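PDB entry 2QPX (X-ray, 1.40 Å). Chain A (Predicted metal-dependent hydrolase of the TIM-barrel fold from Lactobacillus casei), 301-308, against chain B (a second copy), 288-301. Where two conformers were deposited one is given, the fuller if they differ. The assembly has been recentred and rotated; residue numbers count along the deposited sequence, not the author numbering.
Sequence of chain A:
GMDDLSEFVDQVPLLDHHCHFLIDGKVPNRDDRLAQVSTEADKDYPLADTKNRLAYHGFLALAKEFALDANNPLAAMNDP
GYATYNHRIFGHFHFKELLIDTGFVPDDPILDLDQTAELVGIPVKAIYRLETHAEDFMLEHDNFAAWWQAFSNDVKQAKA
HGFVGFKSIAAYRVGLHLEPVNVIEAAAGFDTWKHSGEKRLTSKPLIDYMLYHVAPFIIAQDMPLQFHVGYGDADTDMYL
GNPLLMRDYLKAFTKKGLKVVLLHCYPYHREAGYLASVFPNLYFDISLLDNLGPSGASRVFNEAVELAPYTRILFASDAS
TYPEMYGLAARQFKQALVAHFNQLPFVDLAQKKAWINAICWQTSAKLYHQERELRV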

# COMPACT_ATOMS: atom_id res chain seq x y z
N PHE A 301 -10.13 0.57 8.21
CA PHE A 301 -11.51 0.42 7.82
C PHE A 301 -11.83 1.33 6.64
O PHE A 301 -12.44 0.91 5.63
CB PHE A 301 -12.45 0.70 9.00
CG PHE A 301 -13.88 0.53 8.64
CD1 PHE A 301 -14.48 -0.73 8.72
CD2 PHE A 301 -14.62 1.58 8.14
CE1 PHE A 301 -15.79 -0.91 8.30
CE2 PHE A 301 -15.92 1.39 7.71
CZ PHE A 301 -16.50 0.18 7.80
N ASN A 302 -11.45 2.60 6.75
CA ASN A 302 -11.76 3.54 5.70
C ASN A 302 -11.16 3.10 4.37
O ASN A 302 -11.80 3.17 3.33
CB ASN A 302 -11.23 4.92 6.04
CG ASN A 302 -11.92 5.57 7.22
OD1 ASN A 302 -13.03 5.19 7.60
ND2 ASN A 302 -11.26 6.60 7.80
N GLU A 303 -9.91 2.69 4.40
CA GLU A 303 -9.21 2.26 3.18
C GLU A 303 -9.89 1.02 2.58
O GLU A 303 -10.09 0.94 1.37
CB GLU A 303 -7.74 1.96 3.46
CG GLU A 303 -6.87 3.18 3.76
CD GLU A 303 -5.51 2.82 4.35
OE1 GLU A 303 -5.02 1.68 4.12
OE2 GLU A 303 -4.92 3.68 5.08
N ALA A 304 -10.29 0.11 3.47
CA ALA A 304 -10.93 -1.16 3.11
C ALA A 304 -12.24 -0.98 2.33
O ALA A 304 -12.57 -1.81 1.50
CB ALA A 304 -11.17 -2.01 4.38
N VAL A 305 -12.98 0.08 2.63
CA VAL A 305 -14.29 0.30 2.00
C VAL A 305 -14.31 1.36 0.90
O VAL A 305 -15.38 1.79 0.46
CB VAL A 305 -15.36 0.61 3.09
CG1 VAL A 305 -15.52 -0.56 4.06
CG2 VAL A 305 -15.09 1.92 3.84
N GLU A 306 -13.16 1.79 0.42
CA GLU A 306 -13.12 2.76 -0.68
C GLU A 306 -13.88 2.27 -1.92
O GLU A 306 -14.59 3.06 -2.56
CB GLU A 306 -11.65 3.10 -1.01
CG GLU A 306 -11.03 3.96 0.04
CD GLU A 306 -9.53 4.10 -0.05
OE1 GLU A 306 -8.88 3.37 -0.83
OE2 GLU A 306 -8.97 4.97 0.68
N LEU A 307 -13.76 0.99 -2.25
CA LEU A 307 -14.45 0.40 -3.39
C LEU A 307 -15.43 -0.69 -3.03
O LEU A 307 -16.27 -1.02 -3.82
CB LEU A 307 -13.46 -0.22 -4.39
CG LEU A 307 -12.47 0.70 -5.08
CD1 LEU A 307 -11.56 -0.10 -6.03
CD2 LEU A 307 -13.18 1.83 -5.81
N ALA A 308 -15.33 -1.30 -1.85
CA ALA A 308 -16.19 -2.43 -1.54
C ALA A 308 -17.63 -2.02 -1.36
O ALA A 308 -17.92 -0.94 -0.82
CB ALA A 308 -15.73 -3.08 -0.19
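Chain B 288-301: LLDNLGPSGASRVF

Two glycines let the backbone of chain B press directly onto chain A. G293(B) lies so close that its CA is 3.2 Å from E306(A) O, a CA-H...O contact, and 3.7 Å from L307(A) CD2. A CB here would point toward chain A and fall 3.0 Å from L307(A) CD2, besides striking L289(B) CD2 within its own chain. G296(B) is similarly constrained: its CA lies 3.9 Å from E306(A) CG, and a CB would come within 2.9 Å of that same atom.

The chain A segment is the end of a helix, 301-304, and the loop beyond it. Chain B begins with a short helix, 289-292, leaves helical geometry at G293(B), where phi/psi is -130/58, and resumes helical angles before the helix that carries R299(B). The CA atoms of E306(A) and G293(B), 5.1 Å apart, mark the closest backbone register. From there chain B runs back along chain A: its later residue R299(B) reaches the earlier N302(A), while L289(B) lies by L307(A), their CD2 atoms 4.5 Å apart in a loose apolar contact.

E306(A) is long enough to carry its carboxylate past G296(B) to R299(B). There OE2 of E306(A) accepts a nearly linear hydrogen bond from R299(B) NH1 at 2.9 Å, part of a salt bridge and near the guanidinium plane. N302(A) covers one face of that planar group, with its CB 3.6 Å from R299(B) NH2.

Water completes the polar seam. Water 1 donates to N302(A) O, accepts from R299(B) NH1 and hydrogen-bonds S295(B) OG at 2.7 Å, so that the hydroxyl meets chain A through water rather than directly. Water 3 joins the backbones, accepting from S295(B) N and donating to E306(A) O.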

# COMPACT_ATOMS: atom_id res chain seq x y z
N LEU B 288 -11.23 7.46 -12.17
CA LEU B 288 -11.88 6.17 -11.84
C LEU B 288 -11.97 5.88 -10.34
O LEU B 288 -13.05 5.53 -9.84
CB LEU B 288 -11.25 5.01 -12.65
CG LEU B 288 -12.21 3.81 -12.83
CD1 LEU B 288 -13.51 4.18 -13.64
CD2 LEU B 288 -11.47 2.60 -13.48
N LEU B 289 -10.87 6.00 -9.63
CA LEU B 289 -10.92 6.09 -8.19
C LEU B 289 -11.75 7.32 -7.75
O LEU B 289 -12.62 7.18 -6.88
CB LEU B 289 -9.50 6.11 -7.59
CG LEU B 289 -9.39 6.18 -6.04
CD1 LEU B 289 -9.69 7.57 -5.45
CD2 LEU B 289 -10.22 5.12 -5.30
N ASP B 290 -11.54 8.48 -8.41
CA ASP B 290 -12.04 9.68 -7.86
C ASP B 290 -13.57 9.70 -7.82
O ASP B 290 -14.14 10.24 -6.88
CB ASP B 290 -11.38 10.96 -8.48
CG ASP B 290 -11.47 11.10 -10.01
OD1 ASP B 290 -12.16 10.30 -10.70
OD2 ASP B 290 -10.79 12.12 -10.50
N ASN B 291 -14.22 9.06 -8.83
CA ASN B 291 -15.70 8.92 -8.92
C ASN B 291 -16.23 7.58 -8.40
O ASN B 291 -17.26 7.55 -7.74
CB ASN B 291 -16.27 9.19 -10.32
CG ASN B 291 -15.41 8.67 -11.47
OD1 ASN B 291 -14.53 7.83 -11.29
ND2 ASN B 291 -15.68 9.17 -12.71
N LEU B 292 -15.56 6.48 -8.71
CA LEU B 292 -16.12 5.16 -8.31
C LEU B 292 -15.70 4.72 -6.93
O LEU B 292 -16.25 3.76 -6.37
CB LEU B 292 -15.82 4.08 -9.37
CG LEU B 292 -16.27 4.38 -10.82
CD1 LEU B 292 -16.31 3.08 -11.63
CD2 LEU B 292 -17.61 5.09 -10.85
N GLY B 293 -14.76 5.45 -6.35
CA GLY B 293 -14.34 5.25 -4.94
C GLY B 293 -14.37 6.58 -4.24
O GLY B 293 -13.34 7.06 -3.67
N PRO B 294 -15.54 7.21 -4.24
CA PRO B 294 -15.61 8.62 -3.87
C PRO B 294 -15.17 8.95 -2.44
O PRO B 294 -14.59 10.04 -2.21
CB PRO B 294 -17.08 8.98 -4.15
CG PRO B 294 -17.80 7.70 -3.99
CD PRO B 294 -16.89 6.69 -4.57
N SER B 295 -15.38 8.06 -1.48
CA SER B 295 -14.85 8.34 -0.11
C SER B 295 -13.31 8.32 -0.01
O SER B 295 -12.72 8.77 0.99
CB SER B 295 -15.44 7.38 0.92
OG SER B 295 -14.92 6.05 0.77
N GLY B 296 -12.64 7.78 -1.03
CA GLY B 296 -11.17 7.70 -1.01
C GLY B 296 -10.45 8.81 -1.75
O GLY B 296 -9.25 8.90 -1.66
N ALA B 297 -11.18 9.66 -2.46
CA ALA B 297 -10.56 10.66 -3.33
C ALA B 297 -9.57 11.59 -2.57
O ALA B 297 -8.49 11.85 -3.05
CB ALA B 297 -11.66 11.48 -4.07
N SER B 298 -9.94 12.10 -1.40
CA SER B 298 -9.05 13.00 -0.63
C SER B 298 -7.77 12.33 -0.10
O SER B 298 -6.65 12.84 -0.29
CB SER B 298 -9.83 13.63 0.52
OG SER B 298 -9.00 14.43 1.35
N ARG B 299 -7.91 11.18 0.55
CA ARG B 299 -6.72 10.48 1.06
C ARG B 299 -5.86 9.94 -0.07
O ARG B 299 -4.63 10.02 -0.00
CB ARG B 299 -7.06 9.40 2.07
CG ARG B 299 -7.53 8.09 1.58
CD ARG B 299 -7.75 7.08 2.77
NE ARG B 299 -8.82 7.61 3.60
CZ ARG B 299 -10.11 7.38 3.44
NH1 ARG B 299 -10.56 6.52 2.52
NH2 ARG B 299 -10.96 7.99 4.25
N VAL B 300 -6.49 9.45 -1.14
CA VAL B 300 -5.75 9.02 -2.33
C VAL B 300 -5.02 10.17 -3.01
O VAL B 300 -3.84 10.03 -3.35
CB VAL B 300 -6.64 8.21 -3.32
CG1 VAL B 300 -5.90 7.96 -4.64
CG2 VAL B 300 -7.04 6.88 -2.65
N PHE B 301 -5.65 11.34 -3.13
CA PHE B 301 -4.95 12.49 -3.65
C PHE B 301 -3.74 12.81 -2.79
O PHE B 301 -2.62 13.03 -3.29
CB PHE B 301 -5.88 13.70 -3.75
CG PHE B 301 -5.20 14.90 -4.32
CD1 PHE B 301 -5.14 15.08 -5.70
CD2 PHE B 301 -4.56 15.80 -3.50
CE1 PHE B 301 -4.43 16.15 -6.23
CE2 PHE B 301 -3.84 16.85 -4.03
CZ PHE B 301 -3.78 17.03 -5.37
O HOH W 1 -13.27 5.51 2.89
O HOH W 2 -8.28 7.55 6.92
O HOH W 3 -16.15 5.20 -1.64